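Local atomic coordinates of toll-receptor-related 2 (Hydra vulgaris, PDB entry 4W8H), a protein that probably acts as a Toll-type transmembrane receptor, relaying signals into the cell through its TIR domain, a module for protein-protein association. Residues E17-I20 and N21-F25; E49-M52 and D53-N57; I81-S84 and H85-P89; E96-Y99 and F100-H103; R120-F123 and R124-N128. All coordinates share one frame; numbering follows the deposited sequence.

Contact 1 (E17-I20 and N21-F25); sequences EWVI and NTLVF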
loop_
_atom_site.group_PDB
_atom_site.type_symbol
_atom_site.label_atom_id
_atom_site.label_comp_id
_atom_site.label_asym_id
_atom_site.label_seq_id
_atom_site.Cartn_x
_atom_site.Cartn_y
_atom_site.Cartn_z
ATOM N N GLU A 17 7.405 11.298 1.891
ATOM C CA GLU A 17 8.867 11.185 1.865
ATOM C C GLU A 17 9.324 9.723 1.936
ATOM O O GLU A 17 10.087 9.254 1.072
ATOM C CB GLU A 17 9.527 12.031 2.967
ATOM C CG GLU A 17 11.054 12.127 2.879
ATOM C CD GLU A 17 11.690 12.984 4.025
ATOM O OE1 GLU A 17 10.964 13.356 4.968
ATOM O OE2 GLU A 17 12.900 13.294 3.975
ATOM N N TRP A 18 8.870 8.995 2.963
ATOM C CA TRP A 18 9.264 7.587 3.127
ATOM C C TRP A 18 8.647 6.760 2.015
ATOM O O TRP A 18 9.287 5.895 1.430
ATOM C CB TRP A 18 8.817 7.060 4.489
ATOM C CG TRP A 18 9.247 5.668 4.784
ATOM C CD1 TRP A 18 10.427 5.274 5.364
ATOM C CD2 TRP A 18 8.488 4.493 4.579
ATOM N NE1 TRP A 18 10.449 3.919 5.507
ATOM C CE2 TRP A 18 9.262 3.407 5.060
ATOM C CE3 TRP A 18 7.209 4.236 4.071
ATOM C CZ2 TRP A 18 8.804 2.076 5.014
ATOM C CZ3 TRP A 18 6.737 2.907 4.052
ATOM C CH2 TRP A 18 7.553 1.843 4.498
ATOM N N VAL A 19 7.400 7.036 1.660
ATOM C CA VAL A 19 6.749 6.215 0.644
ATOM C C VAL A 19 7.451 6.299 -0.686
ATOM O O VAL A 19 7.704 5.265 -1.311
ATOM C CB VAL A 19 5.242 6.536 0.541
ATOM C CG1 VAL A 19 4.662 5.835 -0.730
ATOM C CG2 VAL A 19 4.535 6.084 1.805
ATOM N N ILE A 20 7.783 7.502 -1.144
ATOM C CA ILE A 20 8.371 7.620 -2.458
ATOM C C ILE A 20 9.862 7.283 -2.418
ATOM O O ILE A 20 10.366 6.511 -3.257
ATOM C CB ILE A 20 8.156 9.011 -3.028
ATOM C CG1 ILE A 20 6.656 9.283 -3.194
ATOM C CG2 ILE A 20 8.898 9.158 -4.360
ATOM C CD1 ILE A 20 5.986 8.425 -4.223
ATOM N N ASN A 21 10.587 7.852 -1.452
ATOM C CA ASN A 21 12.034 7.714 -1.471
ATOM C C ASN A 21 12.548 6.425 -0.921
ATOM O O ASN A 21 13.690 6.050 -1.246
ATOM C CB ASN A 21 12.684 8.893 -0.728
ATOM C CG ASN A 21 12.337 10.211 -1.344
ATOM O OD1 ASN A 21 11.787 11.088 -0.689
ATOM N ND2 ASN A 21 12.607 10.342 -2.627
ATOM N N THR A 22 11.766 5.757 -0.071
ATOM C CA THR A 22 12.185 4.473 0.497
ATOM C C THR A 22 11.387 3.319 -0.077
ATOM O O THR A 22 11.955 2.434 -0.713
ATOM C CB THR A 22 12.157 4.511 2.039
ATOM O OG1 THR A 22 13.055 5.520 2.511
ATOM C CG2 THR A 22 12.560 3.147 2.632
ATOM N N LEU A 23 10.071 3.318 0.121
ATOM C CA LEU A 23 9.282 2.163 -0.297
ATOM C C LEU A 23 9.237 1.983 -1.805
ATOM O O LEU A 23 9.577 0.904 -2.329
ATOM C CB LEU A 23 7.876 2.312 0.308
ATOM C CG LEU A 23 6.848 1.248 -0.080
ATOM C CD1 LEU A 23 7.245 -0.116 0.347
ATOM C CD2 LEU A 23 5.481 1.621 0.442
ATOM N N VAL A 24 8.795 3.016 -2.537
ATOM C CA VAL A 24 8.720 2.860 -3.995
ATOM C C VAL A 24 10.102 2.638 -4.589
ATOM O O VAL A 24 10.294 1.792 -5.452
ATOM C CB VAL A 24 8.047 4.093 -4.642
ATOM C CG1 VAL A 24 8.187 4.089 -6.139
ATOM C CG2 VAL A 24 6.590 4.167 -4.264
ATOM N N PHE A 25 11.083 3.407 -4.126
ATOM C CA PHE A 25 12.461 3.262 -4.571
ATOM C C PHE A 25 12.929 1.826 -4.456
ATOM O O PHE A 25 13.471 1.285 -5.422
ATOM C CB PHE A 25 13.330 4.185 -3.722
ATOM C CG PHE A 25 14.788 4.227 -4.107
ATOM C CD1 PHE A 25 15.172 4.812 -5.290
ATOM C CD2 PHE A 25 15.753 3.775 -3.247
ATOM C CE1 PHE A 25 16.525 4.910 -5.624
ATOM C CE2 PHE A 25 17.108 3.865 -3.583
ATOM C CZ PHE A 25 17.467 4.425 -4.763
HETATM O O HOH W 1 12.846 8.221 2.913
#

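Contact 2 (E49-M52 and D53-N57); sequences ENIM and DAIEN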
loop_
_atom_site.group_PDB
_atom_site.type_symbol
_atom_site.label_atom_id
_atom_site.label_comp_id
_atom_site.label_asym_id
_atom_site.label_seq_id
_atom_site.Cartn_x
_atom_site.Cartn_y
_atom_site.Cartn_z
ATOM N N GLU A 49 -12.158 7.234 -10.350
ATOM C CA GLU A 49 -11.604 6.572 -11.512
ATOM C C GLU A 49 -10.130 6.217 -11.309
ATOM O O GLU A 49 -9.684 5.144 -11.680
ATOM C CB GLU A 49 -11.760 7.459 -12.724
ATOM C CG GLU A 49 -13.220 7.573 -13.146
ATOM C CD GLU A 49 -13.438 8.466 -14.326
ATOM O OE1 GLU A 49 -12.873 9.569 -14.398
ATOM O OE2 GLU A 49 -14.291 8.099 -15.176
ATOM N N ASN A 50 -9.356 7.135 -10.754
ATOM C CA ASN A 50 -7.954 6.866 -10.483
ATOM C C ASN A 50 -7.765 5.824 -9.400
ATOM O O ASN A 50 -6.825 5.037 -9.475
ATOM C CB ASN A 50 -7.236 8.199 -10.180
ATOM C CG ASN A 50 -6.864 8.922 -11.461
ATOM O OD1 ASN A 50 -6.414 8.301 -12.421
ATOM N ND2 ASN A 50 -7.057 10.222 -11.495
ATOM N N ILE A 51 -8.612 5.836 -8.378
ATOM C CA ILE A 51 -8.595 4.767 -7.363
ATOM C C ILE A 51 -8.773 3.431 -8.025
ATOM O O ILE A 51 -8.041 2.492 -7.775
ATOM C CB ILE A 51 -9.659 5.025 -6.292
ATOM C CG1 ILE A 51 -9.274 6.231 -5.433
ATOM C CG2 ILE A 51 -9.847 3.782 -5.394
ATOM C CD1 ILE A 51 -10.383 6.743 -4.502
ATOM N N MET A 52 -9.816 3.326 -8.868
ATOM C CA MET A 52 -10.161 2.045 -9.473
ATOM C C MET A 52 -9.144 1.559 -10.486
ATOM O O MET A 52 -8.907 0.369 -10.597
ATOM C CB MET A 52 -11.569 2.103 -10.076
ATOM C CG MET A 52 -12.611 2.227 -8.978
ATOM S SD MET A 52 -12.684 0.877 -7.794
ATOM C CE MET A 52 -12.826 -0.530 -8.874
ATOM N N ASP A 53 -8.578 2.473 -11.254
ATOM C CA ASP A 53 -7.516 2.088 -12.167
ATOM C C ASP A 53 -6.337 1.468 -11.409
ATOM O O ASP A 53 -5.805 0.432 -11.824
ATOM C CB ASP A 53 -7.052 3.262 -13.036
ATOM C CG ASP A 53 -7.943 3.493 -14.258
ATOM O OD1 ASP A 53 -8.812 2.649 -14.610
ATOM O OD2 ASP A 53 -7.752 4.554 -14.874
ATOM N N ALA A 54 -5.934 2.081 -10.327
ATOM C CA ALA A 54 -4.815 1.581 -9.551
ATOM C C ALA A 54 -5.133 0.239 -8.942
ATOM O O ALA A 54 -4.290 -0.661 -8.950
ATOM C CB ALA A 54 -4.464 2.590 -8.466
ATOM N N ILE A 55 -6.325 0.073 -8.379
ATOM C CA ILE A 55 -6.659 -1.195 -7.719
ATOM C C ILE A 55 -6.819 -2.318 -8.726
ATOM O O ILE A 55 -6.271 -3.393 -8.556
ATOM C CB ILE A 55 -7.911 -1.076 -6.856
ATOM C CG1 ILE A 55 -7.671 -0.174 -5.654
ATOM C CG2 ILE A 55 -8.405 -2.456 -6.410
ATOM C CD1 ILE A 55 -8.920 0.070 -4.840
ATOM N N GLU A 56 -7.580 -2.085 -9.785
ATOM C CA GLU A 56 -7.919 -3.176 -10.696
ATOM C C GLU A 56 -6.767 -3.559 -11.615
ATOM O O GLU A 56 -6.797 -4.645 -12.194
ATOM C CB GLU A 56 -9.153 -2.831 -11.521
ATOM C CG GLU A 56 -10.400 -2.618 -10.662
ATOM C CD GLU A 56 -10.791 -3.844 -9.855
ATOM O OE1 GLU A 56 -10.734 -4.963 -10.390
ATOM O OE2 GLU A 56 -11.118 -3.693 -8.654
ATOM N N ASN A 57 -5.791 -2.676 -11.805
ATOM C CA ASN A 57 -4.647 -3.003 -12.611
ATOM C C ASN A 57 -3.404 -3.435 -11.826
ATOM O O ASN A 57 -2.319 -3.539 -12.399
ATOM C CB ASN A 57 -4.328 -1.835 -13.501
ATOM C CG ASN A 57 -5.361 -1.682 -14.597
ATOM O OD1 ASN A 57 -5.522 -2.590 -15.444
ATOM N ND2 ASN A 57 -6.074 -0.573 -14.598
HETATM O O HOH W 2 -11.109 3.724 -13.694
HETATM O O HOH W 3 -8.089 6.922 -14.079
#

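Contact 3 (I81-S84 and H85-P89); sequences IGLS and HQIIP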
loop_
_atom_site.group_PDB
_atom_site.type_symbol
_atom_site.label_atom_id
_atom_site.label_comp_id
_atom_site.label_asym_id
_atom_site.label_seq_id
_atom_site.Cartn_x
_atom_site.Cartn_y
_atom_site.Cartn_z
ATOM N N ILE A 81 -12.454 -0.373 -1.030
ATOM C CA ILE A 81 -12.470 -1.206 -2.228
ATOM C C ILE A 81 -11.356 -2.266 -2.149
ATOM O O ILE A 81 -11.549 -3.427 -2.533
ATOM C CB ILE A 81 -12.396 -0.347 -3.493
ATOM C CG1 ILE A 81 -13.592 0.636 -3.478
ATOM C CG2 ILE A 81 -12.427 -1.237 -4.725
ATOM C CD1 ILE A 81 -13.383 1.885 -4.277
ATOM N N GLY A 82 -10.207 -1.894 -1.587
ATOM C CA GLY A 82 -9.097 -2.831 -1.442
ATOM C C GLY A 82 -9.426 -4.071 -0.621
ATOM O O GLY A 82 -8.898 -5.144 -0.906
ATOM N N LEU A 83 -10.319 -3.932 0.360
ATOM C CA LEU A 83 -10.746 -5.074 1.159
ATOM C C LEU A 83 -11.451 -6.138 0.316
ATOM O O LEU A 83 -11.529 -7.288 0.705
ATOM C CB LEU A 83 -11.666 -4.625 2.260
ATOM C CG LEU A 83 -11.032 -3.756 3.349
ATOM C CD1 LEU A 83 -12.140 -3.296 4.286
ATOM C CD2 LEU A 83 -9.920 -4.520 4.109
ATOM N N SER A 84 -11.959 -5.743 -0.836
ATOM C CA SER A 84 -12.583 -6.723 -1.740
ATOM C C SER A 84 -11.583 -7.400 -2.677
ATOM O O SER A 84 -11.947 -8.223 -3.529
ATOM C CB SER A 84 -13.750 -6.066 -2.500
ATOM O OG SER A 84 -13.347 -5.165 -3.515
ATOM N N HIS A 85 -10.313 -7.057 -2.490
ATOM C CA HIS A 85 -9.249 -7.659 -3.231
ATOM C C HIS A 85 -8.192 -8.089 -2.238
ATOM O O HIS A 85 -8.505 -8.588 -1.162
ATOM C CB HIS A 85 -8.719 -6.644 -4.230
ATOM C CG HIS A 85 -9.665 -6.361 -5.339
ATOM N ND1 HIS A 85 -10.102 -7.339 -6.201
ATOM C CD2 HIS A 85 -10.239 -5.210 -5.746
ATOM C CE1 HIS A 85 -10.927 -6.808 -7.083
ATOM N NE2 HIS A 85 -11.017 -5.513 -6.837
ATOM N N GLN A 86 -6.941 -7.841 -2.543
ATOM C CA GLN A 86 -5.872 -8.241 -1.641
ATOM C C GLN A 86 -5.098 -7.020 -1.245
ATOM O O GLN A 86 -4.780 -6.180 -2.104
ATOM C CB GLN A 86 -4.951 -9.202 -2.347
ATOM C CG GLN A 86 -5.606 -10.439 -2.911
ATOM C CD GLN A 86 -4.571 -11.306 -3.528
ATOM O OE1 GLN A 86 -3.770 -11.932 -2.828
ATOM N NE2 GLN A 86 -4.569 -11.366 -4.871
ATOM N N ILE A 87 -4.829 -6.919 0.056
ATOM C CA ILE A 87 -4.017 -5.815 0.551
ATOM C C ILE A 87 -2.824 -6.341 1.343
ATOM O O ILE A 87 -2.860 -7.470 1.863
ATOM C CB ILE A 87 -4.816 -4.809 1.386
ATOM C CG1 ILE A 87 -5.375 -5.428 2.657
ATOM C CG2 ILE A 87 -5.962 -4.167 0.586
ATOM C CD1 ILE A 87 -5.923 -4.369 3.647
ATOM N N ILE A 88 -1.793 -5.505 1.400
ATOM C CA ILE A 88 -0.622 -5.728 2.248
ATOM C C ILE A 88 -0.522 -4.549 3.186
ATOM O O ILE A 88 -0.081 -3.475 2.771
ATOM C CB ILE A 88 0.669 -5.838 1.416
ATOM C CG1 ILE A 88 0.585 -6.978 0.416
ATOM C CG2 ILE A 88 1.851 -6.025 2.363
ATOM C CD1 ILE A 88 1.720 -6.990 -0.553
ATOM N N PRO A 89 -0.998 -4.684 4.429
ATOM C CA PRO A 89 -0.915 -3.553 5.355
ATOM C C PRO A 89 0.492 -3.456 5.953
ATOM O O PRO A 89 1.083 -4.468 6.377
ATOM C CB PRO A 89 -1.894 -3.925 6.458
ATOM C CG PRO A 89 -2.561 -5.249 6.070
ATOM C CD PRO A 89 -1.715 -5.833 5.009
#

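Contact 4 (E96-Y99 and F100-H103); sequences EVPY and FLNH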
loop_
_atom_site.group_PDB
_atom_site.type_symbol
_atom_site.label_atom_id
_atom_site.label_comp_id
_atom_site.label_asym_id
_atom_site.label_seq_id
_atom_site.Cartn_x
_atom_site.Cartn_y
_atom_site.Cartn_z
ATOM N N GLU A 96 -4.079 4.363 15.798
ATOM C CA GLU A 96 -5.260 3.574 16.088
ATOM C C GLU A 96 -5.714 2.919 14.796
ATOM O O GLU A 96 -6.182 3.594 13.890
ATOM C CB GLU A 96 -6.396 4.452 16.619
ATOM C CG GLU A 96 -7.630 3.637 17.051
ATOM C CD GLU A 96 -8.701 4.475 17.720
ATOM O OE1 GLU A 96 -8.389 5.585 18.155
ATOM O OE2 GLU A 96 -9.871 4.036 17.795
ATOM N N VAL A 97 -5.567 1.600 14.744
ATOM C CA VAL A 97 -5.954 0.797 13.602
ATOM C C VAL A 97 -7.447 0.490 13.755
ATOM O O VAL A 97 -7.881 0.023 14.826
ATOM C CB VAL A 97 -5.109 -0.502 13.547
ATOM C CG1 VAL A 97 -5.571 -1.391 12.435
ATOM C CG2 VAL A 97 -3.628 -0.162 13.362
ATOM N N PRO A 98 -8.248 0.771 12.718
ATOM C CA PRO A 98 -9.698 0.555 12.822
ATOM C C PRO A 98 -10.093 -0.879 13.069
ATOM O O PRO A 98 -9.336 -1.817 12.743
ATOM C CB PRO A 98 -10.244 1.064 11.473
ATOM C CG PRO A 98 -9.102 1.053 10.569
ATOM C CD PRO A 98 -7.860 1.293 11.398
ATOM N N TYR A 99 -11.295 -1.020 13.632
ATOM C CA TYR A 99 -11.764 -2.311 14.072
ATOM C C TYR A 99 -11.681 -3.354 12.958
ATOM O O TYR A 99 -11.389 -4.511 13.232
ATOM C CB TYR A 99 -13.189 -2.195 14.627
ATOM C CG TYR A 99 -14.230 -2.000 13.573
ATOM C CD1 TYR A 99 -14.487 -0.744 13.053
ATOM C CD2 TYR A 99 -14.956 -3.085 13.082
ATOM C CE1 TYR A 99 -15.437 -0.568 12.071
ATOM C CE2 TYR A 99 -15.893 -2.922 12.100
ATOM C CZ TYR A 99 -16.132 -1.661 11.593
ATOM O OH TYR A 99 -17.084 -1.501 10.624
ATOM N N PHE A 100 -11.976 -2.978 11.713
ATOM C CA PHE A 100 -12.042 -3.961 10.629
ATOM C C PHE A 100 -10.665 -4.404 10.158
ATOM O O PHE A 100 -10.541 -5.380 9.425
ATOM C CB PHE A 100 -12.912 -3.457 9.456
ATOM C CG PHE A 100 -12.418 -2.184 8.838
ATOM C CD1 PHE A 100 -11.468 -2.210 7.843
ATOM C CD2 PHE A 100 -12.883 -0.952 9.284
ATOM C CE1 PHE A 100 -11.006 -1.036 7.275
ATOM C CE2 PHE A 100 -12.414 0.235 8.718
ATOM C CZ PHE A 100 -11.476 0.184 7.708
ATOM N N LEU A 101 -9.615 -3.752 10.664
ATOM C CA LEU A 101 -8.237 -4.174 10.435
ATOM C C LEU A 101 -7.563 -4.735 11.674
ATOM O O LEU A 101 -6.395 -5.135 11.584
ATOM C CB LEU A 101 -7.402 -3.019 9.911
ATOM C CG LEU A 101 -7.721 -2.510 8.529
ATOM C CD1 LEU A 101 -6.715 -1.416 8.173
ATOM C CD2 LEU A 101 -7.707 -3.635 7.495
ATOM N N ASN A 102 -8.301 -4.840 12.784
ATOM C CA ASN A 102 -7.686 -5.199 14.075
ATOM C C ASN A 102 -7.428 -6.693 14.235
ATOM O O ASN A 102 -6.920 -7.139 15.273
ATOM C CB ASN A 102 -8.482 -4.638 15.278
ATOM C CG ASN A 102 -9.795 -5.409 15.584
ATOM O OD1 ASN A 102 -10.149 -6.403 14.927
ATOM N ND2 ASN A 102 -10.509 -4.949 16.626
ATOM N N HIS A 103 -7.790 -7.455 13.218
ATOM C CA HIS A 103 -7.519 -8.880 13.190
ATOM C C HIS A 103 -6.884 -9.294 11.870
ATOM O O HIS A 103 -7.046 -10.412 11.423
ATOM C CB HIS A 103 -8.778 -9.707 13.521
ATOM C CG HIS A 103 -9.995 -9.351 12.717
ATOM N ND1 HIS A 103 -10.785 -8.256 12.998
ATOM C CD2 HIS A 103 -10.594 -9.983 11.679
ATOM C CE1 HIS A 103 -11.797 -8.208 12.147
ATOM N NE2 HIS A 103 -11.707 -9.246 11.339
#

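Contact 5 (R120-F123 and R124-N128); sequences RNLF and RDIRN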
loop_
_atom_site.group_PDB
_atom_site.type_symbol
_atom_site.label_atom_id
_atom_site.label_comp_id
_atom_site.label_asym_id
_atom_site.label_seq_id
_atom_site.Cartn_x
_atom_site.Cartn_y
_atom_site.Cartn_z
ATOM N N ARG A 120 12.440 -8.413 3.202
ATOM C CA ARG A 120 12.323 -9.813 2.813
ATOM C C ARG A 120 10.857 -10.244 2.816
ATOM O O ARG A 120 10.373 -10.888 1.897
ATOM C CB ARG A 120 13.133 -10.685 3.778
ATOM C CG ARG A 120 13.039 -12.181 3.544
ATOM C CD ARG A 120 13.588 -12.932 4.780
ATOM N NE ARG A 120 12.685 -12.865 5.941
ATOM C CZ ARG A 120 12.911 -13.461 7.117
ATOM N NH1 ARG A 120 12.025 -13.340 8.092
ATOM N NH2 ARG A 120 14.007 -14.185 7.333
ATOM N N ASN A 121 10.172 -9.918 3.892
ATOM C CA ASN A 121 8.780 -10.329 4.015
ATOM C C ASN A 121 7.879 -9.644 2.993
ATOM O O ASN A 121 7.012 -10.277 2.386
ATOM C CB ASN A 121 8.257 -10.033 5.428
ATOM C CG ASN A 121 8.884 -10.924 6.495
ATOM O OD1 ASN A 121 9.535 -11.931 6.204
ATOM N ND2 ASN A 121 8.689 -10.535 7.742
ATOM N N LEU A 122 8.085 -8.353 2.802
ATOM C CA LEU A 122 7.293 -7.607 1.843
ATOM C C LEU A 122 7.491 -8.171 0.433
ATOM O O LEU A 122 6.528 -8.469 -0.286
ATOM C CB LEU A 122 7.694 -6.134 1.896
ATOM C CG LEU A 122 6.976 -5.221 0.912
ATOM C CD1 LEU A 122 5.431 -5.234 1.114
ATOM C CD2 LEU A 122 7.459 -3.792 1.032
ATOM N N PHE A 123 8.746 -8.312 0.024
ATOM C CA PHE A 123 9.004 -8.743 -1.337
ATOM C C PHE A 123 8.509 -10.174 -1.537
ATOM O O PHE A 123 8.014 -10.523 -2.605
ATOM C CB PHE A 123 10.495 -8.671 -1.664
ATOM C CG PHE A 123 11.077 -7.289 -1.695
ATOM C CD1 PHE A 123 10.310 -6.140 -1.693
ATOM C CD2 PHE A 123 12.428 -7.153 -1.602
ATOM C CE1 PHE A 123 10.880 -4.892 -1.681
ATOM C CE2 PHE A 123 13.017 -5.903 -1.598
ATOM C CZ PHE A 123 12.241 -4.768 -1.628
ATOM N N ARG A 124 8.634 -11.031 -0.539
ATOM C CA ARG A 124 8.174 -12.413 -0.647
ATOM C C ARG A 124 6.670 -12.469 -0.891
ATOM O O ARG A 124 6.181 -13.275 -1.690
ATOM C CB ARG A 124 8.562 -13.169 0.627
ATOM C CG ARG A 124 8.233 -14.638 0.610
ATOM C CD ARG A 124 8.394 -15.204 1.996
ATOM N NE ARG A 124 9.786 -15.258 2.436
ATOM C CZ ARG A 124 10.258 -14.788 3.593
ATOM N NH1 ARG A 124 11.539 -14.957 3.843
ATOM N NH2 ARG A 124 9.490 -14.188 4.506
ATOM N N ASP A 125 5.930 -11.629 -0.182
ATOM C CA ASP A 125 4.494 -11.656 -0.360
ATOM C C ASP A 125 4.095 -11.191 -1.748
ATOM O O ASP A 125 3.199 -11.776 -2.401
ATOM C CB ASP A 125 3.725 -10.854 0.674
ATOM C CG ASP A 125 2.236 -11.132 0.589
ATOM O OD1 ASP A 125 1.835 -12.271 0.868
ATOM O OD2 ASP A 125 1.475 -10.260 0.186
ATOM N N ILE A 126 4.736 -10.118 -2.197
ATOM C CA ILE A 126 4.435 -9.561 -3.503
ATOM C C ILE A 126 4.733 -10.598 -4.575
ATOM O O ILE A 126 3.929 -10.787 -5.503
ATOM C CB ILE A 126 5.232 -8.280 -3.731
ATOM C CG1 ILE A 126 4.740 -7.239 -2.723
ATOM C CG2 ILE A 126 5.125 -7.835 -5.203
ATOM C CD1 ILE A 126 5.514 -5.973 -2.735
ATOM N N ARG A 127 5.844 -11.315 -4.438
ATOM C CA ARG A 127 6.302 -12.273 -5.443
ATOM C C ARG A 127 5.567 -13.593 -5.386
ATOM O O ARG A 127 5.604 -14.331 -6.351
ATOM C CB ARG A 127 7.800 -12.459 -5.293
ATOM C CG ARG A 127 8.564 -11.218 -5.686
ATOM C CD ARG A 127 10.010 -11.294 -5.217
ATOM N NE ARG A 127 10.840 -10.221 -5.756
ATOM C CZ ARG A 127 12.009 -9.832 -5.231
ATOM N NH1 ARG A 127 12.476 -10.380 -4.115
ATOM N NH2 ARG A 127 12.716 -8.878 -5.829
ATOM N N ASN A 128 4.880 -13.875 -4.279
ATOM C CA ASN A 128 4.162 -15.146 -4.044
ATOM C C ASN A 128 2.965 -15.179 -4.946
ATOM O O ASN A 128 2.150 -14.251 -4.875
ATOM C CB ASN A 128 3.666 -15.218 -2.582
ATOM C CG ASN A 128 3.182 -16.594 -2.182
ATOM O OD1 ASN A 128 2.897 -17.437 -3.035
ATOM N ND2 ASN A 128 3.082 -16.824 -0.863
#

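Contact 1 (E17-I20 and N21-F25)
Trp18 O accepts two backbone bonds, from Thr22 N at 2.9 Å and Leu23 N at 3.0 Å, the mark of a pi-type turn in helix 16-29 of this flavodoxin-like TIR domain. The wider spacing continues one residue on, where Val24 N bonds Val19 O at 2.8 Å. Among the side chains, Trp18 carries the contact. Its CG stands anti to the backbone N (chi1 -176°), which lays the indole beside the next turn, with Thr22 CB over the five-membered ring in a CH-pi contact, 4.0 Å from the centroid. Leu23 CB comes over the same face farther along, 4.0 Å from Trp18 CZ3. A broad indole suits this place, because Tyr92 stacks on it and Trp109 meets it obliquely. Val19 and Leu23 are branched, purely apolar residues, fit for the face that lies on Ile9 and Val64 of the sheet, as expected in the beta-alpha-beta unit of strand 5-10 and strand 34-35. Thr22 combines a carbon face for the indole with a hydroxyl that shares a water with Glu17 O: the water's bond to Glu17 O is weak, and its oxygen lies 2.7 Å from Thr22 OG1.

Contact 2 (E49-M52 and D53-N57)
Ile51 with Ile55 and Met52 with Glu56 form a local contact along helix 47-56, which, by the usual TIR topology, follows the BB loop and packs beside helix 73-82. The backbone is regular: each amide from Asp53 to Glu56 bonds the carbonyl four residues earlier, as in Ile55 N to Ile51 O at 3.0 Å. Ile51 and Ile55 lie side by side and point the same way, CG2 of Ile51 meeting CD1 of Ile55 at 3.9 Å. Branched apolar chains suit this buried face, where Ile51 meets Lys77 and Thr78 and Ile55 meets Ile81. Met52 is bent at both chi2 (-61°) and chi3 (-52°), and this folds its methyl along Glu56, with CE 3.7 Å from Glu56 CG and 3.6 Å from Glu56 OE2. At the end of the helix Asn57 grips Asp53 O twice, through the backbone N at 3.1 Å and through ND2 at 3.0 Å, so Asn57, the first residue to leave helical geometry, closes the last turn with main chain and side chain together. A bond to His85 NE2 ties down Glu56 OE2, while the Met52 methyl only lies against it; that hydrogen bond would probably favour the charged form of the carboxylate.

Contact 3 (I81-S84 and H85-P89)
A chi1 of 64° places CG1 of Ile87 between its backbone N and carbonyl carbon, and this sends the two branches to different targets: CG2 approaches Gly82 O at 3.4 Å, while CD1, at the end of the CG1 branch, reaches CD2 of Leu83 at 4.0 Å. The two apolar chains run at a slant to one another. Gly82 suits its position because it has no side chain to stand between the helix backbone and Ile87. The chain reverses through a type I beta turn from Gly82 to His85, in which His85 N bonds Gly82 O at 2.9 Å. Just before it, Ile81 O is held by two donors of one residue, Ser84 N at 2.9 Å and Ser84 OG at 2.7 Å. The hydroxyl comes in the carbonyl plane, put there by a chi1 of 74° that folds it back over its own main chain; a short, polar serine fits so tight a turn. His85 sets a face of its imidazole against the carbonyl oxygen of Ser84 and also packs on Ile55 of helix 47-56. Gln86 turns outward and bonds Arg60 and the backbone of a bound peptide. Ile87 then enters the sheet against Val63. Such a turn is the helix-to-strand connection of a beta-alpha-beta crossover, here strand 58-65, helix 73-82 and strand 87-91, the repeating element of flavodoxin-like folds.

Contact 4 (E96-Y99 and F100-H103)
A short 3-10 turn joins Pro98 and Tyr99 to Leu101 and Asn102 in the surface loop of the TIR domain between strand 87-91 and strand 107-108. Two bonds define it, Leu101 N to Pro98 O at 2.9 Å and Asn102 N to Tyr99 O at 3.1 Å, with the three-residue spacing of such a turn. Tyr99 and Phe100 each have CG between the backbone N and the carbonyl carbon (chi1 74° and 60°), which swings the two rings together in a T-shaped pair. The edge of Phe100 points at the face of Tyr99, the centroids lie 5.5 Å apart, and the planes are almost perpendicular at 88°. Phe100 also offers a face of its own to the proline: Pro98 CG lies 4.2 Å from the ring centroid in a CH-pi contact, and Pro98 CB is 3.6 Å from Phe100 CE2. The stiff pyrrolidine ring suits the start of the turn, its CB and CG giving the phenyl ring a surface to rest on. Phe100 and Leu101 face inward to Leu79 and Leu83, so apolar chains attach the loop to helix 73-82 and the turn after it. Just before the turn, Val97 CG1 lies 3.5 Å from Leu101 CB.

Contact 5 (R120-F123 and R124-N128)
Leu122 and Ile126 make the tightly packed side of this one-turn contact in helix 115-127, whereas the arginines occupy its exposed side. CD1 of Leu122 meets CD1 of Ile126 at 3.9 Å, the chains slanting across one another. Both suit burial: Leu122 fits against Leu23 and Leu107, Ile126 against Leu27 and Ile32, and both touch Ile88. The backbone beneath is regular, as in Ile126 N to Leu122 O at 3.1 Å and Arg127 N to Phe123 O at 2.9 Å. Between the two sides, the extended chain of Arg127 runs back along Phe123, so that a face of its guanidinium covers Phe123 CB, 3.6 Å from Arg127 NH1. The ring plane is turned 56° from the guanidinium, and Arg127 NH2 is anchored by Ala30 O. On the outer side, Asn121 OD1 lies within bonding distance of both Arg120 and Arg124; the bond from Arg124 NH2, at 2.8 Å, is weak. Since both arginines have alternate positions, this cluster is doubtful in detail, and long flexible chains are at home on such a surface. Asp125 turns away to a polar side chain of a bound peptide. The pattern is that of an amphipathic helix, here the C-terminal helix of the TIR domain, which lies against helix 16-29 and the sheet.

Overall arrangement
Contacts 1, 2 and 5 are turns of helices with one buried apolar side, and contact 3 is a helix-to-strand turn; all four are partly buried. Contact 4 is a surface loop, its centre about 16 Å from the chain's centre. Leu23 and Leu122 join contacts 1 and 5 by packing helix 16-29 on helix 115-127. Contact 3 lies closest to the chain's centre and touches three of the others: it shares a polar link with contact 2, Leu83 receives Phe100 of contact 4, and Ile88 rests on contact 5. One indole carries contact 1 and a ring pair carries contact 4, while aliphatic chains line the inner sides of 2 and 5, and arginines the outer side of 5.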